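Long-range contacts in geranylgeranyl pyrophosphate synthase (Corynebacterium glutamicum, PDB 3LK5), which probably builds isoprenoid diphosphates by magnesium-dependent head-to-tail prenyl transfer: residues 246-251 with 338-343; 97-102 with 156-161; 72-77 with 229-234; 287-292 with 325-330. All coordinates share one frame; numbering follows the deposited sequence.

Contact 1: 246-251 with 338-343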
# COMPACT_ATOMS: atom_id res chain seq x y z
N GLY A 246 -12.38 15.28 -16.95
CA GLY A 246 -12.37 14.20 -15.95
C GLY A 246 -13.07 14.65 -14.66
O GLY A 246 -13.70 13.84 -13.98
N HIS A 247 -12.88 15.92 -14.30
CA HIS A 247 -13.48 16.44 -13.06
C HIS A 247 -15.03 16.37 -13.19
O HIS A 247 -15.71 15.78 -12.33
CB HIS A 247 -13.03 17.88 -12.80
CG HIS A 247 -13.82 18.61 -11.75
ND1 HIS A 247 -15.00 19.29 -12.02
CD2 HIS A 247 -13.57 18.81 -10.43
CE1 HIS A 247 -15.46 19.85 -10.91
NE2 HIS A 247 -14.61 19.57 -9.93
N ASP A 248 -15.54 16.93 -14.28
CA ASP A 248 -17.01 16.99 -14.52
C ASP A 248 -17.64 15.62 -14.75
O ASP A 248 -18.60 15.25 -14.08
CB ASP A 248 -17.33 17.91 -15.68
CG ASP A 248 -17.03 19.36 -15.38
OD1 ASP A 248 -16.65 19.71 -14.24
OD2 ASP A 248 -17.17 20.17 -16.30
N ILE A 249 -17.07 14.85 -15.67
CA ILE A 249 -17.60 13.52 -15.92
C ILE A 249 -17.40 12.58 -14.70
O ILE A 249 -18.26 11.74 -14.42
CB ILE A 249 -16.99 12.91 -17.25
CG1 ILE A 249 -17.23 13.87 -18.45
CG2 ILE A 249 -17.58 11.49 -17.52
CD1 ILE A 249 -18.76 14.38 -18.60
N GLY A 250 -16.28 12.71 -13.99
CA GLY A 250 -16.05 11.83 -12.83
C GLY A 250 -17.06 12.06 -11.71
O GLY A 250 -17.52 11.09 -11.06
N ILE A 251 -17.38 13.34 -11.46
CA ILE A 251 -18.41 13.64 -10.44
C ILE A 251 -19.77 13.09 -10.93
O ILE A 251 -20.47 12.41 -10.18
CB ILE A 251 -18.50 15.16 -10.10
CG1 ILE A 251 -17.23 15.61 -9.33
CG2 ILE A 251 -19.78 15.49 -9.24
CD1 ILE A 251 -17.03 17.10 -9.37
N SER A 338 -26.87 15.97 -15.55
CA SER A 338 -27.07 16.56 -16.87
C SER A 338 -26.12 17.73 -17.12
O SER A 338 -25.48 17.82 -18.18
CB SER A 338 -28.54 16.99 -17.03
OG SER A 338 -29.33 15.84 -17.23
N GLN A 339 -26.07 18.64 -16.14
CA GLN A 339 -25.25 19.85 -16.21
C GLN A 339 -23.77 19.49 -16.36
O GLN A 339 -23.04 20.05 -17.20
CB GLN A 339 -25.38 20.62 -14.88
CG GLN A 339 -26.60 21.48 -14.66
CD GLN A 339 -26.47 22.28 -13.36
OE1 GLN A 339 -26.72 21.77 -12.25
NE2 GLN A 339 -26.07 23.54 -13.48
N LEU A 340 -23.32 18.58 -15.51
CA LEU A 340 -21.91 18.14 -15.51
C LEU A 340 -21.52 17.38 -16.77
O LEU A 340 -20.37 17.49 -17.25
CB LEU A 340 -21.65 17.27 -14.28
CG LEU A 340 -21.55 18.01 -12.94
CD1 LEU A 340 -21.67 17.03 -11.78
CD2 LEU A 340 -20.26 18.78 -12.90
N THR A 341 -22.47 16.59 -17.30
CA THR A 341 -22.19 15.86 -18.52
C THR A 341 -21.99 16.86 -19.68
O THR A 341 -21.02 16.82 -20.44
CB THR A 341 -23.27 14.80 -18.83
OG1 THR A 341 -23.28 13.85 -17.75
CG2 THR A 341 -22.93 14.08 -20.11
N GLU A 342 -22.90 17.84 -19.75
CA GLU A 342 -22.79 18.86 -20.77
C GLU A 342 -21.47 19.68 -20.68
O GLU A 342 -20.79 19.90 -21.71
CB GLU A 342 -24.04 19.77 -20.69
CG GLU A 342 -24.14 20.80 -21.80
CD GLU A 342 -25.34 21.74 -21.64
OE1 GLU A 342 -26.23 21.44 -20.80
OE2 GLU A 342 -25.38 22.78 -22.34
N SER A 343 -21.09 20.12 -19.47
CA SER A 343 -19.89 20.91 -19.32
C SER A 343 -18.62 20.07 -19.52
O SER A 343 -17.65 20.53 -20.15
CB SER A 343 -19.90 21.66 -17.97
OG SER A 343 -19.95 20.71 -16.90
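L340 and D248 face each other where helix 329-347 runs back along helix 236-263, and between them they account for most of the buried surface. The two segments are antiparallel, crossing at -150° with axes 8.0 Å apart. L340 has CG anti to its carbonyl carbon, and the two methyls of its fork diverge over the facing side of the helix: CD1 reaches CG2 of I251 at 3.5 Å, while CD2 lies 4.0 Å from OD1 of D248. The aspartate crosses the leucine at about a right angle, its CB 3.4 Å from the L340 carbonyl O.

Both carboxylate oxygens of D248 have a polar neighbour. OD1 accepts from ND1 of H247 at 2.8 Å through its anti lone pair and lies in the imidazole plane, so the carboxylate is tied to the ring beside it. OD2 lies 2.9 Å from OG of S343, a hydroxyl in the crowded position between its backbone N and carbonyl carbon (chi1 60°), which also keeps the Q339 carbonyl O within reach. The paired imidazole would probably favour the charged form of the buried acid. On the other flank, CD1 of I249 comes within 3.7 Å of CA of T341, and I249 also touches I221 and A365. This mixed seam, apolar branches flanking a buried carboxylate with its histidine and serine, joins antiparallel helices of the all-helical polyprenyl synthase fold.

Contact 2: 97-102 with 156-161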
# COMPACT_ATOMS: atom_id res chain seq x y z
N LEU A 97 -2.97 0.50 -13.13
CA LEU A 97 -4.10 1.06 -12.39
C LEU A 97 -5.06 0.02 -11.83
O LEU A 97 -5.69 0.26 -10.80
CB LEU A 97 -4.90 2.04 -13.27
CG LEU A 97 -4.07 3.23 -13.75
CD1 LEU A 97 -4.94 4.12 -14.62
CD2 LEU A 97 -3.54 4.06 -12.56
N GLU A 98 -5.18 -1.14 -12.49
CA GLU A 98 -6.02 -2.21 -11.94
C GLU A 98 -5.51 -2.74 -10.60
O GLU A 98 -6.30 -3.21 -9.77
CB GLU A 98 -6.09 -3.39 -12.92
CG GLU A 98 -6.90 -3.03 -14.16
CD GLU A 98 -8.33 -2.55 -13.77
OE1 GLU A 98 -9.09 -3.31 -13.11
OE2 GLU A 98 -8.67 -1.41 -14.04
N PHE A 99 -4.20 -2.70 -10.38
CA PHE A 99 -3.69 -3.11 -9.06
C PHE A 99 -4.02 -2.11 -7.96
O PHE A 99 -4.28 -2.50 -6.81
CB PHE A 99 -2.19 -3.40 -9.12
CG PHE A 99 -1.86 -4.75 -9.65
CD1 PHE A 99 -2.28 -5.90 -8.99
CD2 PHE A 99 -1.07 -4.87 -10.78
CE1 PHE A 99 -1.93 -7.16 -9.45
CE2 PHE A 99 -0.72 -6.13 -11.26
CZ PHE A 99 -1.16 -7.28 -10.57
N ILE A 100 -4.01 -0.82 -8.29
CA ILE A 100 -4.45 0.19 -7.32
C ILE A 100 -5.90 -0.10 -7.00
O ILE A 100 -6.28 -0.12 -5.82
CB ILE A 100 -4.32 1.61 -7.87
CG1 ILE A 100 -2.85 1.88 -8.20
CG2 ILE A 100 -4.81 2.65 -6.78
CD1 ILE A 100 -2.59 3.31 -8.68
N GLN A 101 -6.69 -0.34 -8.04
CA GLN A 101 -8.12 -0.58 -7.80
C GLN A 101 -8.37 -1.87 -7.02
O GLN A 101 -9.31 -1.93 -6.21
CB GLN A 101 -8.87 -0.61 -9.15
CG GLN A 101 -10.36 -1.02 -9.06
CD GLN A 101 -11.26 0.02 -8.42
OE1 GLN A 101 -10.83 1.01 -7.78
NE2 GLN A 101 -12.57 -0.20 -8.59
N ALA A 102 -7.57 -2.90 -7.29
CA ALA A 102 -7.70 -4.14 -6.53
C ALA A 102 -7.48 -3.85 -5.04
O ALA A 102 -8.26 -4.32 -4.19
CB ALA A 102 -6.75 -5.20 -7.00
N LEU A 156 -0.93 -3.11 -4.07
CA LEU A 156 -0.45 -1.73 -4.16
C LEU A 156 1.02 -1.63 -4.51
O LEU A 156 1.41 -0.78 -5.35
CB LEU A 156 -0.81 -0.94 -2.86
CG LEU A 156 -0.45 0.54 -2.81
CD1 LEU A 156 -1.12 1.34 -3.98
CD2 LEU A 156 -0.96 1.10 -1.45
N VAL A 157 1.86 -2.48 -3.92
CA VAL A 157 3.28 -2.51 -4.30
C VAL A 157 3.46 -2.99 -5.75
O VAL A 157 4.31 -2.47 -6.47
CB VAL A 157 4.25 -3.26 -3.28
CG1 VAL A 157 4.14 -2.64 -1.87
CG2 VAL A 157 4.05 -4.70 -3.24
N TRP A 158 2.62 -3.90 -6.19
CA TRP A 158 2.74 -4.36 -7.58
C TRP A 158 2.24 -3.32 -8.60
O TRP A 158 2.71 -3.32 -9.74
CB TRP A 158 2.00 -5.69 -7.75
CG TRP A 158 2.83 -6.83 -7.17
CD1 TRP A 158 4.12 -6.76 -6.69
CD2 TRP A 158 2.43 -8.20 -7.07
NE1 TRP A 158 4.53 -8.03 -6.24
CE2 TRP A 158 3.51 -8.91 -6.49
CE3 TRP A 158 1.24 -8.88 -7.39
CZ2 TRP A 158 3.43 -10.28 -6.24
CZ3 TRP A 158 1.16 -10.25 -7.12
CH2 TRP A 158 2.25 -10.93 -6.56
N ALA A 159 1.26 -2.50 -8.21
CA ALA A 159 0.87 -1.35 -9.09
C ALA A 159 2.11 -0.52 -9.37
O ALA A 159 2.40 -0.14 -10.53
CB ALA A 159 -0.23 -0.49 -8.45
N GLU A 160 2.86 -0.20 -8.30
CA GLU A 160 4.04 0.64 -8.45
C GLU A 160 5.07 -0.08 -9.31
O GLU A 160 5.67 0.53 -10.16
CB GLU A 160 4.70 0.99 -7.08
CG GLU A 160 3.65 1.42 -6.05
CD GLU A 160 3.22 2.91 -6.10
OE1 GLU A 160 3.76 3.64 -7.04
OE2 GLU A 160 2.38 3.32 -5.15
N ASP A 161 5.34 -1.36 -9.00
CA ASP A 161 6.35 -2.13 -9.79
C ASP A 161 5.94 -2.17 -11.26
O ASP A 161 6.79 -2.10 -12.14
CB ASP A 161 6.42 -3.57 -9.30
CG ASP A 161 7.09 -3.70 -7.91
OD1 ASP A 161 7.81 -2.78 -7.46
OD2 ASP A 161 6.86 -4.72 -7.26
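Helices 87-111 and 144-164 run antiparallel here, their segment axes 7.7 Å apart and inclined at 168°. Such a close approach rests on a small residue: CA of F99 is 4.9 Å from CA of A159. Helix 87-111 is kinked in this region, where the backbone N atoms of E98 and F99 make no bond to the preceding turn.

The methyl of A159 fits between two neighbours on the facing helix, 3.6 Å from CB of F99 and 3.5 Å from CG1 of I100. F99 carries the largest share of the interface. With CG anti to the carbonyl carbon (chi1 -81°), its ring passes alongside the other helix, so that CB of W158 sits over the ring centre at 4.2 Å, only 3° off the normal, in a CH-pi contact. The two side chains cross obliquely, with ring planes close to perpendicular, and CE1 of F99 approaches the edge of the indole near its plane. F32 of helix 21-43 joins both aromatics, meeting the W158 ring edge-to-face.

No hydrogen bond crosses between the two segments; polar ends are satisfied elsewhere. NE1 of W158 bonds to T185 of the second subunit, whose R184 and R177 also form salt bridges with D161, so the outer side of helix 144-164 belongs to the dimer interface. The side chain of I100 lies about 10 Å from that of D108, a Mg(2+)-binding residue of helix 87-111, here without metal. An antiparallel helix pair packed closely at an alanine links the helix carrying this site to the subunit interface of the all-helical prenyltransferase fold.

Contact 3: 72-77 with 229-234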
# COMPACT_ATOMS: atom_id res chain seq x y z
N ALA A 72 -6.83 6.44 -23.39
CA ALA A 72 -7.47 7.53 -24.12
C ALA A 72 -6.69 8.82 -23.97
O ALA A 72 -6.58 9.58 -24.93
CB ALA A 72 -8.89 7.72 -23.64
N GLY A 73 -6.18 9.09 -22.77
CA GLY A 73 -5.32 10.27 -22.57
C GLY A 73 -4.05 10.24 -23.39
O GLY A 73 -3.62 11.26 -23.98
N PHE A 74 -3.44 9.07 -23.46
CA PHE A 74 -2.25 8.86 -24.31
C PHE A 74 -2.60 9.13 -25.78
O PHE A 74 -1.87 9.86 -26.47
CB PHE A 74 -1.71 7.43 -24.12
CG PHE A 74 -0.54 7.09 -25.01
CD1 PHE A 74 0.74 7.48 -24.67
CD2 PHE A 74 -0.75 6.38 -26.20
CE1 PHE A 74 1.83 7.19 -25.49
CE2 PHE A 74 0.32 6.07 -27.04
CZ PHE A 74 1.62 6.49 -26.68
N LEU A 75 -3.70 8.56 -26.25
CA LEU A 75 -4.08 8.73 -27.65
C LEU A 75 -4.46 10.19 -27.95
O LEU A 75 -4.12 10.71 -29.01
CB LEU A 75 -5.24 7.81 -28.02
CG LEU A 75 -4.95 6.30 -27.98
CD1 LEU A 75 -6.23 5.56 -28.32
CD2 LEU A 75 -3.81 5.92 -28.94
N ALA A 76 -5.16 10.84 -27.03
CA ALA A 76 -5.53 12.25 -27.18
C ALA A 76 -4.30 13.16 -27.37
O ALA A 76 -4.34 14.11 -28.18
CB ALA A 76 -6.41 12.73 -26.01
N ALA A 77 -3.21 12.87 -26.65
CA ALA A 77 -1.98 13.66 -26.68
C ALA A 77 -1.03 13.24 -27.78
O ALA A 77 -0.17 13.99 -28.20
CB ALA A 77 -1.25 13.54 -25.36
N ALA A 229 -1.83 11.13 -20.86
CA ALA A 229 -1.35 12.31 -21.59
C ALA A 229 0.09 12.69 -21.27
O ALA A 229 0.86 13.07 -22.18
CB ALA A 229 -2.32 13.54 -21.42
N SER A 230 0.48 12.58 -19.99
CA SER A 230 1.87 12.86 -19.59
C SER A 230 2.84 11.88 -20.22
O SER A 230 3.92 12.26 -20.67
CB SER A 230 2.00 12.80 -18.05
OG SER A 230 1.32 13.93 -17.50
N ILE A 231 2.44 10.61 -20.31
CA ILE A 231 3.31 9.58 -20.95
C ILE A 231 3.60 9.98 -22.41
O ILE A 231 4.76 9.87 -22.88
CB ILE A 231 2.70 8.19 -20.85
CG1 ILE A 231 2.69 7.74 -19.38
CG2 ILE A 231 3.48 7.12 -21.73
CD1 ILE A 231 1.81 6.51 -19.10
N ALA A 232 2.57 10.52 -23.07
CA ALA A 232 2.66 10.94 -24.49
C ALA A 232 3.30 12.31 -24.67
O ALA A 232 3.56 12.72 -25.79
CB ALA A 232 1.27 10.92 -25.14
N GLY A 233 3.58 13.02 -23.57
CA GLY A 233 4.26 14.31 -23.68
C GLY A 233 3.26 15.40 -24.03
O GLY A 233 3.63 16.42 -24.64
N GLY A 234 2.00 15.21 -23.63
CA GLY A 234 0.88 16.15 -23.92
C GLY A 234 1.12 17.56 -23.37
O GLY A 234 1.77 17.75 -22.31
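This is a close contact, chiefly apolar and without a hydrogen bond between the segments, joining the C-terminal part of helix 65-78 to the end of helix 205-231, where the chain turns towards helix 236-263. Small residues make the closeness possible: CA of F74 and CA of A229 are 4.5 Å apart, and the carbonyl O of G73 receives a CA-H...O contact from CA of A229 at 3.5 Å. The bare CA of G73 lets the A229 backbone come close.

A77 points its methyl into the turn, 3.6 Å from CB of A232 and 3.7 Å from CA of G234. The F74 side chain, CG anti to its backbone N (chi1 177°), stretches along the partner helix until CD1 lies 3.5 Å from CB of A232; CG2 of I231 meets the same ring obliquely. G233, with positive phi, closes the helix in a Schellman motif: G234 N bonds to A229 O and G233 N to S230 O. R175 donates hydrogen bonds to the carbonyl O atoms of S230 and I231. Helix 236-263 covers A77 and A229 through L238, I239 and L242, while V90 of helix 87-111 touches F74 and I231.

Contact 4: 287-292 with 325-330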
# COMPACT_ATOMS: atom_id res chain seq x y z
N ALA A 287 -27.83 13.39 1.38
CA ALA A 287 -27.73 14.70 2.04
C ALA A 287 -28.85 15.65 1.59
O ALA A 287 -29.50 16.31 2.42
CB ALA A 287 -26.36 15.33 1.80
N LEU A 288 -29.08 15.70 0.28
CA LEU A 288 -30.16 16.48 -0.28
C LEU A 288 -31.54 15.94 0.15
O LEU A 288 -32.45 16.75 0.42
CB LEU A 288 -30.05 16.56 -1.81
CG LEU A 288 -28.86 17.33 -2.44
CD1 LEU A 288 -28.79 17.03 -3.95
CD2 LEU A 288 -28.97 18.84 -2.19
N ALA A 289 -31.70 14.62 0.25
CA ALA A 289 -32.99 14.06 0.71
C ALA A 289 -33.32 14.51 2.14
O ALA A 289 -34.49 14.77 2.45
CB ALA A 289 -33.02 12.54 0.61
N LEU A 290 -32.30 14.58 2.99
CA LEU A 290 -32.50 14.96 4.39
C LEU A 290 -32.74 16.45 4.50
O LEU A 290 -33.65 16.88 5.20
CB LEU A 290 -31.36 14.50 5.29
CG LEU A 290 -31.30 12.99 5.50
CD1 LEU A 290 -29.93 12.56 6.11
CD2 LEU A 290 -32.47 12.51 6.35
N GLN A 291 -31.96 17.24 3.76
CA GLN A 291 -32.18 18.69 3.66
C GLN A 291 -33.65 19.00 3.33
O GLN A 291 -34.32 19.83 3.98
CB GLN A 291 -31.30 19.21 2.53
CG GLN A 291 -30.95 20.66 2.51
CD GLN A 291 -29.63 20.90 1.76
OE1 GLN A 291 -28.54 20.63 2.29
NE2 GLN A 291 -29.73 21.43 0.54
N ARG A 292 -34.16 18.33 2.31
CA ARG A 292 -35.53 18.55 1.87
C ARG A 292 -36.58 17.97 2.81
O ARG A 292 -37.58 18.64 3.10
CB ARG A 292 -35.70 17.93 0.49
CG ARG A 292 -34.90 18.56 -0.58
CD ARG A 292 -34.96 17.70 -1.83
NE ARG A 292 -34.60 18.50 -2.96
CZ ARG A 292 -35.47 19.20 -3.68
NH1 ARG A 292 -36.76 19.13 -3.41
NH2 ARG A 292 -35.04 19.92 -4.69
N ARG A 325 -37.28 9.28 -2.50
CA ARG A 325 -37.88 9.71 -3.76
C ARG A 325 -38.90 10.85 -3.56
O ARG A 325 -38.91 11.82 -4.35
CB ARG A 325 -38.60 8.56 -4.47
CG ARG A 325 -38.94 8.90 -5.94
CD ARG A 325 -40.04 7.98 -6.53
NE ARG A 325 -39.79 6.56 -6.28
CZ ARG A 325 -38.93 5.80 -6.97
NH1 ARG A 325 -38.24 6.33 -8.00
NH2 ARG A 325 -38.76 4.53 -6.64
N ALA A 326 -39.73 10.74 -2.53
CA ALA A 326 -40.81 11.74 -2.32
C ALA A 326 -40.25 13.13 -2.02
O ALA A 326 -40.98 14.12 -2.16
CB ALA A 326 -41.79 11.28 -1.21
N THR A 327 -38.98 13.22 -1.62
CA THR A 327 -38.36 14.51 -1.30
C THR A 327 -38.08 15.37 -2.55
O THR A 327 -37.92 16.59 -2.45
CB THR A 327 -37.03 14.38 -0.53
OG1 THR A 327 -36.07 13.76 -1.38
CG2 THR A 327 -37.16 13.56 0.79
N GLY A 328 -38.01 14.74 -3.73
CA GLY A 328 -37.55 15.46 -4.92
C GLY A 328 -36.03 15.45 -5.13
O GLY A 328 -35.53 16.00 -6.13
N ALA A 329 -35.28 14.84 -4.21
CA ALA A 329 -33.82 14.87 -4.30
C ALA A 329 -33.31 14.13 -5.54
O ALA A 329 -32.32 14.54 -6.11
CB ALA A 329 -33.17 14.30 -3.03
N GLU A 330 -33.99 13.05 -5.95
CA GLU A 330 -33.54 12.30 -7.14
C GLU A 330 -33.48 13.19 -8.39
O GLU A 330 -32.47 13.21 -9.13
CB GLU A 330 -34.40 11.04 -7.34
CG GLU A 330 -34.03 10.23 -8.61
CD GLU A 330 -34.92 9.05 -8.80
OE1 GLU A 330 -36.08 9.04 -8.26
OE2 GLU A 330 -34.51 8.11 -9.51
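An extended chain brings the guanidinium of R292 across to the turn between helices 314-326 and 329-347: CG lies anti to the carbonyl carbon (chi1 -65°) and the chain is extended from CG to NE. T327 holds OG1 in the crowded position between backbone N and carbonyl carbon (chi1 66°), which leaves CG2 to rest 3.4 Å from the carbonyl O of A289.

NH1 of R292 donates to the carbonyl O of T327 at 3.0 Å. The bond is bent, 136° at the hydrogen, and the oxygen is tilted out of the guanidinium plane, although the donor sits in the plane of the carbonyl. One face of the guanidinium lies over the G328 peptide. The same T327 oxygen also accepts from NE2 of Q296, and NE of R292 makes a salt bridge with E332, so R292, on helix 284-296, holds both the turn at T327 and the start of helix 329-347.

The link itself is an ST turn, with OG1 of T327 accepting from the backbone N of A329 at 3.1 Å while also bonding to I324 O. G328, at positive phi, stands at the N-cap position of helix 329-347 and has no side chain beside the guanidinium. The methyl of A329 settles against helix 284-296, 3.6 Å from the backbone N of A289 and 4.0 Å from CB of L288. V205 of helix 205-231 touches L288.

Contact 2 is formed entirely by buried residues and is the one tied to the dimer interface, whereas contacts 1 and 3 are partly buried. Contact 4, though its touching residues are mostly buried, lies farthest from the centre of the chain, about 38 Å from contact 2 between centres. Contacts 1 and 4 share helix 329-347, the latter at its first turn; contacts 2 and 3 use the consecutive helices 87-111 and 65-78. The chemistry follows these shared and consecutive helices rather than burial: contacts 2 and 3 rely on alanine and aromatic packing, with glycine in contact 3, without a crossing hydrogen bond, while contacts 1 and 4 add a carboxylate and a guanidinium that reach polar partners.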